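Local atomic coordinates of light Chain (Clostridium botulinum, PDB entry 6BVD), a protein that probably acts as a zinc metalloprotease, the catalytic light chain of a mosaic botulinum neurotoxin that cleaves a SNARE protein of nerve terminals. Residues A[23-28]-A[33-38]; A[44-49]-A[137-142]; A[117-122]-A[128-133]; A[172-175]-A[181-184]. One frame throughout, in Å; residues are numbered along the deposited sequence.

Contact 1 (A[23-28]-A[33-38])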
loop_
_atom_site.group_PDB
_atom_site.type_symbol
_atom_site.label_atom_id
_atom_site.label_comp_id
_atom_site.label_asym_id
_atom_site.label_seq_id
_atom_site.Cartn_x
_atom_site.Cartn_y
_atom_site.Cartn_z
ATOM N N TYR A 23 4.953 25.596 9.556
ATOM C CA TYR A 23 4.299 26.679 8.814
ATOM C C TYR A 23 5.239 27.289 7.799
ATOM O O TYR A 23 6.402 27.578 8.115
ATOM C CB TYR A 23 3.768 27.754 9.770
ATOM C CG TYR A 23 2.388 27.391 10.287
ATOM C CD1 TYR A 23 1.237 27.964 9.746
ATOM C CD2 TYR A 23 2.237 26.451 11.296
ATOM C CE1 TYR A 23 -0.024 27.614 10.207
ATOM C CE2 TYR A 23 0.991 26.096 11.764
ATOM C CZ TYR A 23 -0.132 26.682 11.227
ATOM O OH TYR A 23 -1.358 26.313 11.711
ATOM N N ILE A 24 4.790 27.494 6.561
ATOM C CA ILE A 24 5.736 28.089 5.644
ATOM C C ILE A 24 5.172 29.355 5.009
ATOM O O ILE A 24 3.971 29.494 4.815
ATOM C CB ILE A 24 6.183 27.116 4.537
ATOM C CG1 ILE A 24 5.122 26.969 3.471
ATOM C CG2 ILE A 24 6.534 25.779 5.106
ATOM C CD1 ILE A 24 5.495 25.896 2.439
ATOM N N ARG A 25 6.063 30.280 4.706
ATOM C CA ARG A 25 5.705 31.537 4.016
ATOM C C ARG A 25 6.032 31.333 2.555
ATOM O O ARG A 25 7.199 31.408 2.188
ATOM C CB ARG A 25 6.491 32.728 4.579
ATOM C CG ARG A 25 5.986 34.090 4.051
ATOM C CD ARG A 25 6.836 35.273 4.614
ATOM N NE ARG A 25 8.191 35.285 4.041
ATOM C CZ ARG A 25 9.074 36.253 4.249
ATOM N NH1 ARG A 25 8.725 37.283 4.989
ATOM N NH2 ARG A 25 10.282 36.202 3.705
ATOM N N PRO A 26 5.023 31.030 1.719
ATOM C CA PRO A 26 5.416 30.582 0.374
ATOM C C PRO A 26 5.828 31.752 -0.544
ATOM O O PRO A 26 5.613 32.914 -0.197
ATOM C CB PRO A 26 4.163 29.798 -0.129
ATOM C CG PRO A 26 3.061 30.139 0.754
ATOM C CD PRO A 26 3.584 30.880 1.979
ATOM N N PRO A 27 6.489 31.449 -1.682
ATOM C CA PRO A 27 6.939 32.526 -2.570
ATOM C C PRO A 27 5.774 33.442 -2.955
ATOM O O PRO A 27 4.649 32.944 -3.150
ATOM C CB PRO A 27 7.521 31.781 -3.794
ATOM C CG PRO A 27 7.125 30.371 -3.618
ATOM C CD PRO A 27 6.872 30.118 -2.179
ATOM N N TYR A 28 6.061 34.743 -2.989
ATOM C CA TYR A 28 5.134 35.850 -3.271
ATOM C C TYR A 28 4.313 36.282 -2.025
ATOM O O TYR A 28 3.576 37.274 -2.092
ATOM C CB TYR A 28 4.174 35.504 -4.435
ATOM C CG TYR A 28 4.868 35.125 -5.730
ATOM C CD1 TYR A 28 5.895 35.896 -6.245
ATOM C CD2 TYR A 28 4.502 33.963 -6.426
ATOM C CE1 TYR A 28 6.535 35.546 -7.443
ATOM C CE2 TYR A 28 5.135 33.597 -7.607
ATOM C CZ TYR A 28 6.159 34.388 -8.107
ATOM O OH TYR A 28 6.789 34.042 -9.286
ATOM N N ASN A 33 3.561 38.677 4.609
ATOM C CA ASN A 33 4.019 37.789 5.697
ATOM C C ASN A 33 2.983 36.730 6.109
ATOM O O ASN A 33 2.738 36.513 7.305
ATOM C CB ASN A 33 4.403 38.619 6.934
ATOM C CG ASN A 33 5.869 38.529 7.265
ATOM O OD1 ASN A 33 6.533 37.543 6.966
ATOM N ND2 ASN A 33 6.396 39.591 7.890
ATOM N N THR A 34 2.398 36.050 5.127
ATOM C CA THR A 34 1.336 35.085 5.355
ATOM C C THR A 34 1.924 33.678 5.441
ATOM O O THR A 34 2.660 33.268 4.545
ATOM C CB THR A 34 0.316 35.095 4.192
ATOM O OG1 THR A 34 -0.092 36.427 3.913
ATOM C CG2 THR A 34 -0.891 34.217 4.490
ATOM N N TYR A 35 1.604 32.940 6.505
ATOM C CA TYR A 35 2.121 31.570 6.680
ATOM C C TYR A 35 1.008 30.553 6.532
ATOM O O TYR A 35 -0.127 30.836 6.851
ATOM C CB TYR A 35 2.786 31.395 8.051
ATOM C CG TYR A 35 4.160 32.042 8.163
ATOM C CD1 TYR A 35 5.320 31.273 8.085
ATOM C CD2 TYR A 35 4.297 33.419 8.318
ATOM C CE1 TYR A 35 6.570 31.837 8.182
ATOM C CE2 TYR A 35 5.559 34.000 8.418
ATOM C CZ TYR A 35 6.689 33.213 8.350
ATOM O OH TYR A 35 7.938 33.787 8.438
ATOM N N PHE A 36 1.360 29.365 6.043
ATOM C CA PHE A 36 0.418 28.280 5.802
ATOM C C PHE A 36 0.963 26.993 6.402
ATOM O O PHE A 36 2.152 26.696 6.251
ATOM C CB PHE A 36 0.197 28.041 4.296
ATOM C CG PHE A 36 -0.432 29.208 3.566
ATOM C CD1 PHE A 36 -1.787 29.213 3.253
ATOM C CD2 PHE A 36 0.345 30.252 3.144
ATOM C CE1 PHE A 36 -2.359 30.273 2.565
ATOM C CE2 PHE A 36 -0.207 31.331 2.442
ATOM C CZ PHE A 36 -1.563 31.357 2.164
ATOM N N LYS A 37 0.089 26.208 7.014
ATOM C CA LYS A 37 0.468 24.883 7.519
ATOM C C LYS A 37 0.819 23.963 6.332
ATOM O O LYS A 37 0.016 23.801 5.396
ATOM C CB LYS A 37 -0.659 24.296 8.363
ATOM C CG LYS A 37 -0.214 23.117 9.227
ATOM C CD LYS A 37 -1.325 22.581 10.073
ATOM C CE LYS A 37 -0.806 21.521 11.049
ATOM N NZ LYS A 37 -1.856 21.087 11.990
ATOM N N ALA A 38 2.022 23.397 6.358
ATOM C CA ALA A 38 2.541 22.598 5.223
ATOM C C ALA A 38 3.077 21.245 5.667
ATOM O O ALA A 38 3.496 21.073 6.850
ATOM C CB ALA A 38 3.630 23.405 4.485
HETATM O O HOH W 1 -1.589 23.588 13.659
#
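Y23 lays its ring over the stem of K37, whose CB stands 4.0 Å from the centroid of the Y23 ring in a CH-pi contact. With chi1 at -85°, the tyrosine ring keeps beside its own backbone N and reaches across to the neighbouring strand, while the lysine chain runs on extended until its ammonium meets the backbone oxygens of Y12 and D14. The same device recurs two residues on with the roles exchanged: R25 CB sits over a face of Y35, 3.8 Å from the centroid of that ring. Between these two crossings lies the ladder of a beta hairpin, strands 21-24 and 36-40 of the mixed sheet, in which I24 and F36 form an antiparallel hydrogen-bonded pair (I24 N to F36 O 2.8 Å, F36 N to I24 O 2.9 Å). I24 and F36 share the other side of the sheet, where the isoleucine CD1 touches A38 CB and the edge of the F36 ring takes P26 CD at 3.5 Å from F36 CD2. Farther toward the turn, R25 bends at chi3 (70°), which brings NH1 to N33 OD1 at 3.0 Å; the oxygen lies near the guanidinium plane, but the donor stands above the amide carbonyl plane.

Contact 2 (A[44-49]-A[137-142])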
loop_
_atom_site.group_PDB
_atom_site.type_symbol
_atom_site.label_atom_id
_atom_site.label_comp_id
_atom_site.label_asym_id
_atom_site.label_seq_id
_atom_site.Cartn_x
_atom_site.Cartn_y
_atom_site.Cartn_z
ATOM N N ASN A 44 12.173 17.555 0.302
ATOM C CA ASN A 44 12.105 18.714 -0.583
ATOM C C ASN A 44 10.747 18.930 -1.272
ATOM O O ASN A 44 10.640 19.743 -2.166
ATOM C CB ASN A 44 13.226 18.680 -1.656
ATOM C CG ASN A 44 14.626 18.802 -1.049
ATOM O OD1 ASN A 44 14.793 19.455 -0.024
ATOM N ND2 ASN A 44 15.623 18.140 -1.655
ATOM N N VAL A 45 9.711 18.233 -0.864
ATOM C CA VAL A 45 8.392 18.450 -1.478
ATOM C C VAL A 45 7.379 18.725 -0.379
ATOM O O VAL A 45 7.168 17.908 0.541
ATOM C CB VAL A 45 7.915 17.216 -2.335
ATOM C CG1 VAL A 45 6.606 17.528 -3.028
ATOM C CG2 VAL A 45 8.949 16.855 -3.365
ATOM N N TRP A 46 6.736 19.880 -0.472
ATOM C CA TRP A 46 5.760 20.289 0.534
ATOM C C TRP A 46 4.399 20.356 -0.070
ATOM O O TRP A 46 4.246 20.810 -1.212
ATOM C CB TRP A 46 6.116 21.687 1.125
ATOM C CG TRP A 46 7.356 21.615 1.930
ATOM C CD1 TRP A 46 8.621 21.714 1.473
ATOM C CD2 TRP A 46 7.441 21.351 3.346
ATOM N NE1 TRP A 46 9.511 21.546 2.531
ATOM C CE2 TRP A 46 8.808 21.319 3.683
ATOM C CE3 TRP A 46 6.490 21.149 4.357
ATOM C CZ2 TRP A 46 9.263 21.115 5.016
ATOM C CZ3 TRP A 46 6.942 20.932 5.689
ATOM C CH2 TRP A 46 8.316 20.904 5.988
ATOM N N ILE A 47 3.404 19.939 0.697
ATOM C CA ILE A 47 2.015 20.136 0.295
ATOM C C ILE A 47 1.299 21.150 1.177
ATOM O O ILE A 47 1.330 21.044 2.417
ATOM C CB ILE A 47 1.229 18.803 0.333
ATOM C CG1 ILE A 47 1.920 17.778 -0.563
ATOM C CG2 ILE A 47 -0.268 19.018 -0.043
ATOM C CD1 ILE A 47 1.358 16.381 -0.476
ATOM N N ILE A 48 0.649 22.131 0.537
ATOM C CA ILE A 48 -0.298 22.974 1.244
ATOM C C ILE A 48 -1.711 22.652 0.759
ATOM O O ILE A 48 -2.123 23.091 -0.316
ATOM C CB ILE A 48 0.001 24.469 1.051
ATOM C CG1 ILE A 48 1.439 24.781 1.502
ATOM C CG2 ILE A 48 -1.068 25.321 1.784
ATOM C CD1 ILE A 48 1.919 26.201 1.178
ATOM N N PRO A 49 -2.468 21.886 1.559
ATOM C CA PRO A 49 -3.737 21.348 1.031
ATOM C C PRO A 49 -4.877 22.366 1.091
ATOM O O PRO A 49 -5.884 22.163 1.756
ATOM C CB PRO A 49 -3.999 20.152 1.933
ATOM C CG PRO A 49 -3.447 20.623 3.288
ATOM C CD PRO A 49 -2.214 21.451 2.949
ATOM N N VAL A 137 14.887 30.200 -4.397
ATOM C CA VAL A 137 15.649 29.086 -3.838
ATOM C C VAL A 137 15.350 28.812 -2.338
ATOM O O VAL A 137 15.548 27.711 -1.874
ATOM C CB VAL A 137 17.180 29.304 -4.010
ATOM C CG1 VAL A 137 17.558 29.203 -5.472
ATOM C CG2 VAL A 137 17.647 30.674 -3.392
ATOM N N SER A 138 14.825 29.782 -1.592
ATOM C CA SER A 138 14.493 29.494 -0.205
ATOM C C SER A 138 13.259 30.262 0.256
ATOM O O SER A 138 12.769 31.156 -0.437
ATOM C CB SER A 138 15.716 29.796 0.684
ATOM O OG SER A 138 15.955 31.178 0.683
ATOM N N PHE A 139 12.703 29.863 1.399
ATOM C CA PHE A 139 11.544 30.544 1.986
ATOM C C PHE A 139 11.604 30.534 3.509
ATOM O O PHE A 139 12.259 29.664 4.108
ATOM C CB PHE A 139 10.223 29.908 1.522
ATOM C CG PHE A 139 10.227 28.390 1.562
ATOM C CD1 PHE A 139 9.947 27.705 2.738
ATOM C CD2 PHE A 139 10.504 27.654 0.404
ATOM C CE1 PHE A 139 9.948 26.303 2.800
ATOM C CE2 PHE A 139 10.514 26.240 0.441
ATOM C CZ PHE A 139 10.245 25.562 1.656
ATOM N N ASN A 140 10.913 31.490 4.131
ATOM C CA ASN A 140 10.752 31.455 5.593
ATOM C C ASN A 140 9.840 30.341 6.093
ATOM O O ASN A 140 8.775 30.085 5.524
ATOM C CB ASN A 140 10.214 32.795 6.122
ATOM C CG ASN A 140 11.280 33.865 6.184
ATOM O OD1 ASN A 140 12.402 33.634 5.747
ATOM N ND2 ASN A 140 10.951 35.023 6.755
ATOM N N VAL A 141 10.241 29.690 7.187
ATOM C CA VAL A 141 9.346 28.764 7.875
ATOM C C VAL A 141 9.293 29.102 9.371
ATOM O O VAL A 141 10.270 29.595 9.948
ATOM C CB VAL A 141 9.741 27.267 7.709
ATOM C CG1 VAL A 141 10.056 26.938 6.249
ATOM C CG2 VAL A 141 10.884 26.873 8.603
ATOM N N LYS A 142 8.136 28.890 9.973
ATOM C CA LYS A 142 7.950 29.196 11.386
ATOM C C LYS A 142 7.879 27.893 12.195
ATOM O O LYS A 142 7.038 27.013 11.935
ATOM C CB LYS A 142 6.707 30.070 11.571
ATOM C CG LYS A 142 6.446 30.524 13.007
ATOM C CD LYS A 142 5.117 31.253 13.109
ATOM C CE LYS A 142 5.173 32.619 12.417
ATOM N NZ LYS A 142 3.816 33.269 12.388
#
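F139 turns the edge of its ring toward the face of W46, an edge-to-face pair in which the two planes stand at 88°. The phenyl ring meets the five-membered part of the indole, centroid to centroid 5.9 Å, and it does so through its far corner: F139 CZ lies 4.2 Å from both W46 NE1 and W46 CD1, approaching the pyrrole side of the indole obliquely. Each ring is carried to the meeting by its first torsion. In F139 the ring stands between the backbone N and the carbonyl carbon (chi1 45°), whereas the indole of W46 keeps beside its own backbone N. The backbones themselves stay well apart, their nearest CA atoms, those of W46 and V141, being 11.8 Å from each other. The reason lies in the sheet: strands 45-48 and 138-142 belong to the same mixed sheet but are separated in it by strands 36-40 and 21-24, so that two large aromatics span what the backbones cannot. A38 and Q40 of one intervening strand and I22 of the other pack against the indole, and Q151 touches it as well. The contact buries little surface between two residues that are themselves buried. With no hydrogen bond between the segments to fix direction, the pair is held by dispersion and by the weak attraction of a ring edge for a pi face.

Contact 3 (A[117-122]-A[128-133])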
loop_
_atom_site.group_PDB
_atom_site.type_symbol
_atom_site.label_atom_id
_atom_site.label_comp_id
_atom_site.label_asym_id
_atom_site.label_seq_id
_atom_site.Cartn_x
_atom_site.Cartn_y
_atom_site.Cartn_z
ATOM N N ILE A 117 18.148 19.786 -7.098
ATOM C CA ILE A 117 17.959 21.084 -6.446
ATOM C C ILE A 117 18.333 22.289 -7.368
ATOM O O ILE A 117 19.236 22.214 -8.198
ATOM C CB ILE A 117 18.774 21.139 -5.172
ATOM C CG1 ILE A 117 20.251 21.165 -5.521
ATOM C CG2 ILE A 117 18.439 19.927 -4.225
ATOM C CD1 ILE A 117 21.119 21.623 -4.346
ATOM N N PRO A 118 17.636 23.418 -7.236
ATOM C CA PRO A 118 18.002 24.582 -8.069
ATOM C C PRO A 118 19.434 25.104 -7.847
ATOM O O PRO A 118 19.959 24.947 -6.747
ATOM C CB PRO A 118 16.997 25.646 -7.639
ATOM C CG PRO A 118 15.858 24.886 -7.131
ATOM C CD PRO A 118 16.414 23.668 -6.458
ATOM N N TYR A 119 20.067 25.663 -8.875
ATOM C CA TYR A 119 21.365 26.319 -8.711
ATOM C C TYR A 119 21.176 27.525 -7.797
ATOM O O TYR A 119 20.163 28.207 -7.906
ATOM C CB TYR A 119 21.954 26.764 -10.053
ATOM C CG TYR A 119 23.369 27.330 -9.943
ATOM C CD1 TYR A 119 24.464 26.486 -9.943
ATOM C CD2 TYR A 119 23.594 28.698 -9.728
ATOM C CE1 TYR A 119 25.756 26.978 -9.820
ATOM C CE2 TYR A 119 24.884 29.185 -9.577
ATOM C CZ TYR A 119 25.962 28.322 -9.627
ATOM O OH TYR A 119 27.252 28.799 -9.510
ATOM N N LEU A 120 22.150 27.766 -6.913
ATOM C CA LEU A 120 22.105 28.927 -5.986
ATOM C C LEU A 120 22.569 30.206 -6.711
ATOM O O LEU A 120 23.659 30.755 -6.474
ATOM C CB LEU A 120 22.943 28.647 -4.713
ATOM C CG LEU A 120 22.447 27.464 -3.854
ATOM C CD1 LEU A 120 23.354 27.213 -2.593
ATOM C CD2 LEU A 120 20.974 27.566 -3.433
ATOM N N GLY A 121 21.760 30.658 -7.667
ATOM C CA GLY A 121 22.100 31.873 -8.382
ATOM C C GLY A 121 21.300 31.918 -9.660
ATOM O O GLY A 121 20.679 30.904 -10.034
ATOM N N ASN A 122 21.288 33.080 -10.300
ATOM C CA ASN A 122 20.585 33.216 -11.571
ATOM C C ASN A 122 21.190 34.344 -12.406
ATOM O O ASN A 122 22.263 34.869 -12.068
ATOM C CB ASN A 122 19.090 33.428 -11.328
ATOM C CG ASN A 122 18.793 34.671 -10.470
ATOM O OD1 ASN A 122 19.008 35.789 -10.896
ATOM N ND2 ASN A 122 18.241 34.459 -9.280
ATOM N N GLU A 128 30.341 35.019 -8.556
ATOM C CA GLU A 128 31.264 34.511 -7.518
ATOM C C GLU A 128 30.583 33.972 -6.273
ATOM O O GLU A 128 31.230 33.446 -5.358
ATOM C CB GLU A 128 32.242 35.620 -7.085
ATOM C CG GLU A 128 33.050 36.192 -8.204
ATOM C CD GLU A 128 32.278 37.204 -9.043
ATOM O OE1 GLU A 128 31.170 37.632 -8.628
ATOM O OE2 GLU A 128 32.765 37.519 -10.148
ATOM N N GLN A 129 29.273 34.087 -6.234
ATOM C CA GLN A 129 28.521 33.841 -5.019
ATOM C C GLN A 129 27.476 32.764 -5.206
ATOM O O GLN A 129 26.790 32.743 -6.236
ATOM C CB GLN A 129 27.858 35.139 -4.582
ATOM C CG GLN A 129 27.467 35.215 -3.144
ATOM C CD GLN A 129 26.891 36.570 -2.792
ATOM O OE1 GLN A 129 26.171 37.174 -3.585
ATOM N NE2 GLN A 129 27.191 37.047 -1.588
ATOM N N PHE A 130 27.401 31.842 -4.248
ATOM C CA PHE A 130 26.220 30.993 -4.078
ATOM C C PHE A 130 25.167 31.829 -3.359
ATOM O O PHE A 130 25.344 32.186 -2.182
ATOM C CB PHE A 130 26.520 29.719 -3.271
ATOM C CG PHE A 130 27.070 28.570 -4.098
ATOM C CD1 PHE A 130 26.807 28.473 -5.465
ATOM C CD2 PHE A 130 27.883 27.612 -3.503
ATOM C CE1 PHE A 130 27.356 27.410 -6.221
ATOM C CE2 PHE A 130 28.419 26.555 -4.235
ATOM C CZ PHE A 130 28.147 26.448 -5.600
ATOM N N THR A 131 24.090 32.174 -4.064
ATOM C CA THR A 131 23.053 33.039 -3.522
ATOM C C THR A 131 21.811 32.269 -3.025
ATOM O O THR A 131 21.098 31.599 -3.795
ATOM C CB THR A 131 22.654 34.084 -4.568
ATOM O OG1 THR A 131 23.808 34.868 -4.870
ATOM C CG2 THR A 131 21.566 34.975 -4.052
ATOM N N THR A 132 21.562 32.381 -1.725
ATOM C CA THR A 132 20.495 31.656 -1.073
ATOM C C THR A 132 19.337 32.570 -0.677
ATOM O O THR A 132 18.274 32.103 -0.353
ATOM C CB THR A 132 20.980 30.953 0.211
ATOM O OG1 THR A 132 21.356 31.946 1.169
ATOM C CG2 THR A 132 22.151 30.057 -0.082
ATOM N N ASN A 133 19.523 33.878 -0.699
ATOM C CA ASN A 133 18.559 34.716 -0.001
ATOM C C ASN A 133 17.552 35.390 -0.917
ATOM O O ASN A 133 17.429 36.626 -0.931
ATOM C CB ASN A 133 19.289 35.783 0.829
ATOM C CG ASN A 133 20.234 36.616 -0.004
ATOM O OD1 ASN A 133 20.682 36.203 -1.076
ATOM N ND2 ASN A 133 20.531 37.813 0.476
HETATM O O HOH W 2 27.158 31.531 -9.044
#
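L120 leans on the short strand 129-130 and the residues that follow it, and its side chain can be traced outward from the backbone. CB lies 3.6 Å from T131 O and 3.9 Å from F130 CD1, the leucine and phenylalanine side chains crossing at about a right angle. At the branch the methyls part: CD1 reaches T132 CG2 at 4.0 Å and also nears F130 CB, while CD2 passes by T131 O, and F316 and Y320 of helix 313-323 pack against the same leucine. L120 is the centre of an inverse gamma turn, a bend that gives its carbonyl to the other segment, where T131 N donates to L120 O at 2.8 Å from above the carbonyl plane. The loop after helix 104-115 is thus tied to the residue just past strand 129-130, a strand that pairs in parallel with strand 306-307. Next to the turn, Y119 holds CG anti to its N (chi1 -174°) and receives the edge of F130 on its face in an offset edge-to-face pair, planes at 71°. F130 CE1 comes to 3.6 Å from Y119 OH. That hydroxyl is also 2.8 Å from a water that lies within hydrogen-bonding reach of Q129 O, a possible solvent-mediated link between the segments.

Contact 4 (A[172-175]-A[181-184])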
loop_
_atom_site.group_PDB
_atom_site.type_symbol
_atom_site.label_atom_id
_atom_site.label_comp_id
_atom_site.label_asym_id
_atom_site.label_seq_id
_atom_site.Cartn_x
_atom_site.Cartn_y
_atom_site.Cartn_z
ATOM N N ILE A 172 9.247 30.048 -10.275
ATOM C CA ILE A 172 9.258 31.283 -9.483
ATOM C C ILE A 172 10.145 32.356 -10.103
ATOM O O ILE A 172 11.205 32.055 -10.672
ATOM C CB ILE A 172 9.711 30.995 -8.031
ATOM C CG1 ILE A 172 8.814 29.913 -7.381
ATOM C CG2 ILE A 172 9.721 32.316 -7.208
ATOM C CD1 ILE A 172 7.324 30.296 -7.274
ATOM N N ILE A 173 9.694 33.615 -10.016
ATOM C CA ILE A 173 10.376 34.765 -10.567
ATOM C C ILE A 173 11.175 35.564 -9.517
ATOM O O ILE A 173 10.680 35.802 -8.426
ATOM C CB ILE A 173 9.342 35.691 -11.244
ATOM C CG1 ILE A 173 8.745 34.992 -12.459
ATOM C CG2 ILE A 173 9.961 37.054 -11.596
ATOM C CD1 ILE A 173 7.415 35.576 -12.893
ATOM N N TYR A 174 12.402 35.960 -9.866
ATOM C CA TYR A 174 13.236 36.834 -9.026
ATOM C C TYR A 174 13.182 38.265 -9.560
ATOM O O TYR A 174 13.305 38.487 -10.765
ATOM C CB TYR A 174 14.692 36.317 -8.984
ATOM C CG TYR A 174 15.695 37.176 -8.245
ATOM C CD1 TYR A 174 15.499 37.524 -6.909
ATOM C CD2 TYR A 174 16.871 37.601 -8.863
ATOM C CE1 TYR A 174 16.423 38.307 -6.224
ATOM C CE2 TYR A 174 17.817 38.376 -8.177
ATOM C CZ TYR A 174 17.582 38.731 -6.858
ATOM O OH TYR A 174 18.495 39.509 -6.159
ATOM N N SER A 175 12.964 39.228 -8.670
ATOM C CA SER A 175 13.023 40.614 -9.058
ATOM C C SER A 175 13.883 41.408 -8.092
ATOM O O SER A 175 13.370 41.909 -7.099
ATOM C CB SER A 175 11.645 41.240 -9.137
ATOM O OG SER A 175 11.810 42.590 -9.585
ATOM N N GLU A 181 12.724 41.080 -14.115
ATOM C CA GLU A 181 12.240 39.722 -13.848
ATOM C C GLU A 181 13.173 38.652 -14.397
ATOM O O GLU A 181 13.461 38.601 -15.593
ATOM C CB GLU A 181 10.826 39.529 -14.403
ATOM C CG GLU A 181 9.782 40.276 -13.615
ATOM C CD GLU A 181 8.356 39.923 -14.003
ATOM O OE1 GLU A 181 8.151 38.908 -14.696
ATOM O OE2 GLU A 181 7.437 40.679 -13.619
ATOM N N ALA A 182 13.709 37.857 -13.484
ATOM C CA ALA A 182 14.502 36.702 -13.846
ATOM C C ALA A 182 13.632 35.459 -13.721
ATOM O O ALA A 182 12.840 35.323 -12.765
ATOM C CB ALA A 182 15.727 36.589 -12.964
ATOM N N THR A 183 13.778 34.547 -14.677
ATOM C CA THR A 183 13.072 33.265 -14.617
ATOM C C THR A 183 14.076 32.116 -14.674
ATOM O O THR A 183 14.248 31.481 -15.709
ATOM C CB THR A 183 12.055 33.135 -15.787
ATOM O OG1 THR A 183 12.752 33.312 -17.017
ATOM C CG2 THR A 183 11.011 34.206 -15.673
ATOM N N PRO A 184 14.767 31.854 -13.548
ATOM C CA PRO A 184 15.864 30.893 -13.604
ATOM C C PRO A 184 15.437 29.479 -13.994
ATOM O O PRO A 184 16.296 28.766 -14.472
ATOM C CB PRO A 184 16.448 30.898 -12.167
ATOM C CG PRO A 184 15.441 31.722 -11.336
ATOM C CD PRO A 184 14.733 32.622 -12.290
#
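A chi1 of -66° sets CG1 of I173 beside its backbone N and leaves CG2 beside the carbonyl carbon, and so the two branches part toward different neighbours. CG2 meets the chain of E181, touching E181 CG at 3.8 Å; CG1 runs alongside T183, 4.0 Å from T183 CG2. On the glutamate, a chi1 of -72° followed by an extended chain carries the carboxylate past the isoleucine, so that the stem and OE1 both pass the I173 methyls, in an oblique crossing. Two residues of the loop between strands 168-171 and 193-196 hold this arrangement in register: Y174 and A182 make a single antiparallel bridge, a hydrogen-bonded pair that closes a short loop of the chain without becoming regular strand. A182 N to Y174 O spans 2.8 Å and is almost straight (178°); Y174 N to A182 O spans 3.0 Å. A182 O also receives the CA of I173 at 3.3 Å, a CA-H...O contact. Across the bridge the CB atoms of Y174 and A182 face each other at 4.1 Å, the alanine methyl lying at the edge of the tyrosine ring. Farther along, P184 CD rests 3.9 Å from I172 O, while N122 and N134 pack on Y174.

Overall arrangement
Contacts 1 and 2 belong to one mixed sheet and differ in how they use it. The hairpin of contact 1 is joined by paired backbones and partly buried, with polar chain ends at its more exposed parts; contact 2 is buried and spans two intervening strands by aromatic side chains alone. R25 N to N140 O and Y23 O to K142 N probably bond them. Contact 3, also buried, lies within the loop that contact 2 closes and mixes rings with a backbone bond and a water; S138 OG probably bonds T132 O. Contact 4, partly buried, relies on a lone bridge, meets contact 3 through N122 and reaches contact 1 where Y28 OH probably bonds I173 N.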